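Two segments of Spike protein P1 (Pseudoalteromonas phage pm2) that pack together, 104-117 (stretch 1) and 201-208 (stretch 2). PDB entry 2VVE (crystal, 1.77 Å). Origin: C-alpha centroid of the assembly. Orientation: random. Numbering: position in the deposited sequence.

Stretch 1 104-117: GRTALEANNVPFFD
Stretch 2 201-208: VHRVFPVE

Stretch 1 runs as a short helix, a turn and the start of a strand; stretch 2 is strand throughout, and the two bury 728 Å² between them. The helix, 105-110, passes 10.4 Å from the strand axis at 56°, leaving room for one layer of side chains.

Gly104 sits at the N-cap with phi/psi 92/164, where a CB would jam against the preceding carbonyl, so the backbone itself calls for glycine. Helical angles follow from Arg105 (chi1 t, chi2 t, chi3 p), whose CG lies 3.8 Å from Phe205 CZ at the ring edge. One turn on, Leu108 points toward the strand and sets its CB 3.7 Å from Phe205 CE1, over one face of that ring. Glu109 (m, t) starts sideways, but its end reaches in: OE2 accepts from Arg105 NH1 at 2.9 Å and from Arg203 NH1 at 2.8 Å. This shared carboxylate oxygen offsets the like charges of Arg105 NH1 and Arg203 NH1, 4.3 Å apart.

Asn111 leaves the helix, its ND2 bonding back to Ala107 O at 3.0 Å, and Asn112 turns the chain with positive phi, 57/44. From Val113 the backbone is extended. Val113 (t) points toward stretch 2, its CG1 3.9 Å from both Phe205 CD1 and Val207 CG1. Pro114 contributes its carbonyl: a water donates to Pro114 O and to Pro206 O, 2.7 Å from each, bridging the backbones just before direct pairing begins.

Phe115 (p, chi2 79°) joins two clusters. Its CB covers the face of Phe205 (m) opposite Leu108, 3.7 Å from Phe205 CD1, and its ring edge is directed at that face, centroids 5.6 Å apart and planes at 62°. Against the Phe115 ring the guanidinium of Arg203 lies flat, centres 4.1 Å apart and planes at 16°.

Phe116 pairs antiparallel with Val204, CA atoms 5.4 Å apart: Phe116 N donates to Val204 O at 3.0 Å, and Val204 N to Phe116 O at 2.8 Å. Their side chains share a sheet face, where the Phe116 ring (p, chi2 92°) lies over Val204, with Phe116 CZ 3.6 Å from Val204 CG1.

Asp117 pairs with Arg203 without backbone hydrogen bonds, CA atoms 4.4 Å apart, their side chains on the other face. Asp117 (m) receives Arg203 NE on OD1 at 2.7 Å and Arg203 NH2 on OD2 at 2.9 Å, a nearly linear two-pronged salt bridge. Arg203 (t, t, m) thus meets carboxylates at its edge and an aromatic ring on its face: charge in the plane, stacking across it.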

# COMPACT_ATOMS: atom_id res chain seq x y z
N GLY A 104 9.65 8.78 33.68
CA GLY A 104 9.82 8.26 32.34
C GLY A 104 8.50 7.98 31.64
O GLY A 104 7.45 7.90 32.28
N ARG A 105 8.58 7.83 30.33
CA ARG A 105 7.39 7.70 29.48
C ARG A 105 6.49 6.51 29.85
O ARG A 105 5.27 6.66 30.01
CB ARG A 105 7.82 7.59 28.02
CG ARG A 105 6.65 7.58 27.06
CD ARG A 105 7.08 7.11 25.66
NE ARG A 105 7.62 5.75 25.65
CZ ARG A 105 6.90 4.63 25.71
NH1 ARG A 105 5.57 4.67 25.79
NH2 ARG A 105 7.51 3.45 25.68
N THR A 106 7.09 5.33 29.98
CA THR A 106 6.33 4.12 30.29
C THR A 106 5.51 4.28 31.57
O THR A 106 4.33 3.93 31.61
CB THR A 106 7.26 2.88 30.36
OG1 THR A 106 7.88 2.71 29.08
CG2 THR A 106 6.47 1.62 30.71
N ALA A 107 6.12 4.85 32.60
CA ALA A 107 5.47 4.98 33.92
C ALA A 107 4.28 5.94 33.85
O ALA A 107 3.23 5.69 34.44
CB ALA A 107 6.48 5.42 34.96
N LEU A 108 4.44 7.02 33.10
CA LEU A 108 3.38 8.03 33.00
C LEU A 108 2.18 7.46 32.24
O LEU A 108 1.02 7.65 32.66
CB LEU A 108 3.90 9.33 32.39
CG LEU A 108 4.29 10.38 33.46
CD1 LEU A 108 5.42 9.90 34.41
CD2 LEU A 108 4.64 11.75 32.85
N GLU A 109 2.45 6.75 31.15
CA GLU A 109 1.39 6.11 30.37
C GLU A 109 0.70 5.03 31.20
O GLU A 109 -0.52 4.89 31.15
CB GLU A 109 1.94 5.54 29.05
CG GLU A 109 2.47 6.60 28.09
CD GLU A 109 2.88 6.03 26.74
OE1 GLU A 109 2.52 4.87 26.43
OE2 GLU A 109 3.58 6.74 25.99
N ALA A 110 1.48 4.28 31.98
CA ALA A 110 0.94 3.20 32.81
C ALA A 110 -0.06 3.73 33.85
O ALA A 110 -0.98 3.03 34.28
CB ALA A 110 2.06 2.42 33.50
N ASN A 111 0.15 4.99 34.25
CA ASN A 111 -0.64 5.61 35.29
C ASN A 111 -1.64 6.61 34.72
O ASN A 111 -2.16 7.47 35.43
CB ASN A 111 0.29 6.26 36.32
CG ASN A 111 0.85 5.25 37.29
OD1 ASN A 111 0.16 4.82 38.22
ND2 ASN A 111 2.11 4.83 37.07
N ASN A 112 -1.90 6.45 33.42
CA ASN A 112 -2.92 7.22 32.71
C ASN A 112 -2.76 8.72 32.78
O ASN A 112 -3.75 9.44 32.99
CB ASN A 112 -4.32 6.80 33.19
CG ASN A 112 -4.67 5.38 32.77
OD1 ASN A 112 -4.02 4.80 31.89
ND2 ASN A 112 -5.69 4.81 33.40
N VAL A 113 -1.53 9.20 32.60
CA VAL A 113 -1.29 10.63 32.41
C VAL A 113 -1.52 10.96 30.92
O VAL A 113 -0.77 10.47 30.06
CB VAL A 113 0.15 11.04 32.85
CG1 VAL A 113 0.40 12.55 32.60
CG2 VAL A 113 0.41 10.65 34.32
N PRO A 114 -2.58 11.74 30.59
CA PRO A 114 -2.82 12.09 29.19
C PRO A 114 -1.65 12.77 28.51
O PRO A 114 -0.94 13.59 29.11
CB PRO A 114 -4.04 13.03 29.27
CG PRO A 114 -4.77 12.54 30.48
CD PRO A 114 -3.65 12.26 31.46
N PHE A 115 -1.45 12.41 27.25
CA PHE A 115 -0.36 12.97 26.45
C PHE A 115 -0.86 13.37 25.07
O PHE A 115 -1.99 13.06 24.65
CB PHE A 115 0.79 11.95 26.33
CG PHE A 115 0.39 10.66 25.65
CD1 PHE A 115 0.28 10.59 24.25
CD2 PHE A 115 0.10 9.53 26.41
CE1 PHE A 115 -0.09 9.39 23.63
CE2 PHE A 115 -0.28 8.33 25.80
CZ PHE A 115 -0.38 8.27 24.41
N PHE A 116 -0.00 14.07 24.34
CA PHE A 116 -0.22 14.29 22.92
C PHE A 116 1.14 14.22 22.25
O PHE A 116 2.17 14.36 22.91
CB PHE A 116 -0.94 15.62 22.66
CG PHE A 116 -0.12 16.84 23.02
CD1 PHE A 116 0.69 17.44 22.06
CD2 PHE A 116 -0.14 17.35 24.31
CE1 PHE A 116 1.45 18.56 22.36
CE2 PHE A 116 0.63 18.47 24.64
CZ PHE A 116 1.43 19.07 23.66
N ASP A 117 1.15 14.00 20.94
CA ASP A 117 2.39 13.89 20.19
C ASP A 117 2.59 15.12 19.30
O ASP A 117 1.63 15.67 18.76
CB ASP A 117 2.39 12.62 19.32
CG ASP A 117 2.48 11.32 20.13
OD1 ASP A 117 3.00 11.35 21.27
OD2 ASP A 117 2.03 10.27 19.63
N VAL A 201 8.62 12.15 15.82
CA VAL A 201 7.53 12.27 16.77
C VAL A 201 8.10 12.37 18.18
O VAL A 201 9.00 11.62 18.55
CB VAL A 201 6.56 11.06 16.64
CG1 VAL A 201 5.48 11.10 17.70
CG2 VAL A 201 5.94 11.03 15.24
N HIS A 202 7.58 13.33 18.94
CA HIS A 202 7.92 13.47 20.35
C HIS A 202 6.61 13.48 21.13
O HIS A 202 5.62 14.11 20.72
CB HIS A 202 8.69 14.77 20.63
CG HIS A 202 10.04 14.81 19.97
ND1 HIS A 202 11.20 14.47 20.64
CD2 HIS A 202 10.41 15.11 18.70
CE1 HIS A 202 12.23 14.58 19.82
NE2 HIS A 202 11.78 14.96 18.64
N ARG A 203 6.60 12.77 22.24
CA ARG A 203 5.41 12.66 23.09
C ARG A 203 5.51 13.64 24.25
O ARG A 203 6.58 13.78 24.88
CB ARG A 203 5.25 11.23 23.61
CG ARG A 203 3.97 10.97 24.40
CD ARG A 203 3.57 9.50 24.28
NE ARG A 203 3.11 9.20 22.92
CZ ARG A 203 2.79 7.99 22.47
NH1 ARG A 203 2.87 6.94 23.28
NH2 ARG A 203 2.37 7.83 21.21
N VAL A 204 4.40 14.32 24.52
CA VAL A 204 4.33 15.40 25.51
C VAL A 204 3.28 15.11 26.58
O VAL A 204 2.11 14.88 26.26
CB VAL A 204 3.99 16.78 24.84
CG1 VAL A 204 4.02 17.91 25.89
CG2 VAL A 204 4.93 17.07 23.68
N PHE A 205 3.70 15.13 27.85
CA PHE A 205 2.81 14.95 29.01
C PHE A 205 2.66 16.28 29.78
O PHE A 205 3.60 16.72 30.46
CB PHE A 205 3.35 13.88 29.98
CG PHE A 205 3.54 12.52 29.38
CD1 PHE A 205 2.58 11.52 29.58
CD2 PHE A 205 4.69 12.20 28.65
CE1 PHE A 205 2.75 10.25 29.05
CE2 PHE A 205 4.87 10.92 28.11
CZ PHE A 205 3.89 9.95 28.30
N PRO A 206 1.50 16.95 29.66
CA PRO A 206 1.25 18.11 30.51
C PRO A 206 0.96 17.67 31.94
O PRO A 206 0.01 16.90 32.19
CB PRO A 206 0.01 18.77 29.85
CG PRO A 206 -0.12 18.13 28.49
CD PRO A 206 0.40 16.73 28.70
N VAL A 207 1.78 18.14 32.88
CA VAL A 207 1.70 17.68 34.28
C VAL A 207 1.83 18.79 35.30
O VAL A 207 2.33 19.89 34.99
CB VAL A 207 2.81 16.63 34.60
CG1 VAL A 207 2.73 15.44 33.65
CG2 VAL A 207 4.20 17.27 34.57
N GLU A 208 1.39 18.50 36.53
CA GLU A 208 1.73 19.32 37.69
C GLU A 208 2.95 18.68 38.40
O GLU A 208 2.90 17.50 38.76
CB GLU A 208 0.53 19.41 38.65
CG GLU A 208 0.83 20.19 39.95
CD GLU A 208 1.42 21.58 39.68
OE1 GLU A 208 0.72 22.44 39.08
OE2 GLU A 208 2.59 21.81 40.07
O HOH W 1 -1.84 15.29 31.04